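Local coordinates for protein putative metallopeptidase (Corynebacterium diphtheriae, PDB 3QOC) that is a putative metallopeptidase, probably an aminopeptidase, represented by its N-terminal creatinase/prolidase-like domain alone, at residues Ser41-Ser46 and Gly64-Gln69. Sequence-based numbering, arbitrary orientation.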
# COMPACT_ATOMS: atom_id res chain seq x y z
N SER A 41 2.62 -1.11 -8.99
CA SER A 41 3.96 -1.66 -8.69
C SER A 41 4.53 -2.58 -9.73
O SER A 41 5.75 -2.65 -9.84
CB SER A 41 3.91 -2.45 -7.38
OG SER A 41 3.13 -3.63 -7.58
N GLY A 42 3.72 -3.28 -10.50
CA GLY A 42 4.29 -4.28 -11.43
C GLY A 42 4.22 -5.71 -10.86
O GLY A 42 4.51 -6.70 -11.58
N PHE A 43 3.82 -5.85 -9.59
CA PHE A 43 3.78 -7.20 -8.96
C PHE A 43 2.55 -7.88 -9.44
O PHE A 43 1.47 -7.32 -9.32
CB PHE A 43 3.74 -7.11 -7.46
CG PHE A 43 3.58 -8.42 -6.77
CD1 PHE A 43 4.55 -9.40 -6.87
CD2 PHE A 43 2.40 -8.69 -6.05
CE1 PHE A 43 4.42 -10.62 -6.20
CE2 PHE A 43 2.24 -9.94 -5.38
CZ PHE A 43 3.25 -10.91 -5.45
N THR A 44 2.71 -9.06 -10.06
CA THR A 44 1.60 -9.84 -10.63
C THR A 44 1.12 -11.03 -9.76
O THR A 44 0.33 -11.80 -10.20
CB THR A 44 1.99 -10.42 -12.00
OG1 THR A 44 3.10 -11.31 -11.85
CG2 THR A 44 2.40 -9.31 -12.99
N GLY A 45 1.61 -11.20 -8.55
CA GLY A 45 1.16 -12.35 -7.75
C GLY A 45 -0.23 -12.14 -7.16
O GLY A 45 -0.88 -11.13 -7.42
N SER A 46 -0.67 -13.08 -6.34
CA SER A 46 -2.06 -13.18 -5.94
C SER A 46 -2.25 -12.79 -4.47
O SER A 46 -3.37 -12.88 -3.97
CB SER A 46 -2.52 -14.62 -6.14
OG SER A 46 -1.66 -15.51 -5.40
N GLY A 64 5.81 -15.66 1.73
CA GLY A 64 7.12 -16.25 1.44
C GLY A 64 7.22 -16.85 0.06
O GLY A 64 8.30 -16.92 -0.52
N ARG A 65 6.10 -17.26 -0.50
CA ARG A 65 6.12 -17.82 -1.87
C ARG A 65 6.57 -16.78 -2.91
O ARG A 65 7.15 -17.13 -3.95
CB ARG A 65 4.77 -18.48 -2.18
CG ARG A 65 4.16 -18.20 -3.45
CD ARG A 65 2.65 -18.60 -3.35
NE ARG A 65 1.87 -17.66 -2.53
CZ ARG A 65 0.58 -17.38 -2.75
NH1 ARG A 65 -0.12 -17.98 -3.74
NH2 ARG A 65 -0.01 -16.47 -1.98
N TYR A 66 6.41 -15.50 -2.60
CA TYR A 66 6.61 -14.48 -3.61
C TYR A 66 7.82 -13.55 -3.33
O TYR A 66 7.99 -12.56 -4.03
CB TYR A 66 5.38 -13.68 -3.76
CG TYR A 66 4.18 -14.29 -4.45
CD1 TYR A 66 4.25 -14.78 -5.69
CD2 TYR A 66 2.95 -14.27 -3.84
CE1 TYR A 66 3.12 -15.25 -6.33
CE2 TYR A 66 1.84 -14.72 -4.47
CZ TYR A 66 1.93 -15.23 -5.72
OH TYR A 66 0.79 -15.65 -6.42
N ILE A 67 8.64 -13.85 -2.33
CA ILE A 67 9.79 -12.97 -1.99
C ILE A 67 10.79 -12.81 -3.11
O ILE A 67 11.22 -11.69 -3.41
CB ILE A 67 10.50 -13.46 -0.73
CG1 ILE A 67 9.53 -13.34 0.45
CG2 ILE A 67 11.78 -12.59 -0.32
CD1 ILE A 67 9.00 -11.99 0.64
N THR A 68 11.16 -13.90 -3.75
CA THR A 68 12.02 -13.80 -4.90
C THR A 68 11.29 -13.04 -5.99
O THR A 68 11.82 -12.14 -6.52
CB THR A 68 12.54 -15.17 -5.38
OG1 THR A 68 13.39 -15.74 -4.37
CG2 THR A 68 13.34 -15.06 -6.69
N GLN A 69 10.03 -13.34 -6.28
CA GLN A 69 9.42 -12.69 -7.43
C GLN A 69 9.27 -11.16 -7.24
O GLN A 69 9.33 -10.43 -8.20
CB GLN A 69 8.06 -13.31 -7.71
CG GLN A 69 7.23 -12.63 -8.82
CD GLN A 69 5.88 -13.33 -9.07
OE1 GLN A 69 4.85 -12.66 -9.33
NE2 GLN A 69 5.86 -14.64 -8.97
O HOH W 1 -2.86 -16.31 -2.93
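A T-shaped aromatic pair, F43 on Y66, ties the loop leading from helix 34-41 to strand 49-53 onto the start of helix 67-73, at the surface of this creatinase/prolidase N-terminal domain. CZ of F43 is the tip that touches: it comes over one face of the Y66 ring, off toward the rim, 3.6 Å from CG of Y66. The two planes stand at 88°, with centroids 5.2 Å apart. F43 gets there with CG anti to its backbone N (chi1 175°), and the buried ring also packs on I70 and Q73 of helix 67-73. Y66 occupies the N-cap position, its ring sandwiched between F43 and, over the centre of the opposite face, CG of R65. G45, having no side chain, runs close past the two rings: its N lies over the centre of the F43 ring, and its CA sits 3.6 Å from OH of Y66. At the start of the loop, OG of S41 accepts the backbone N-H of F43 in an ST turn, nearly straight at 167°. OG1 of T44 hydrogen-bonds to NE2 of Q73 and lies beside the Q69 side chain. At the exposed end the R65 guanidinium lies with one face against CE2 of Y66 and forms a salt bridge with D63. A water accepts from R65 NH2 and hydrogen-bonds to S46 OG, which also meets Y66 OH in a 2.7 Å hydrogen bond at the edge of the tyrosine ring.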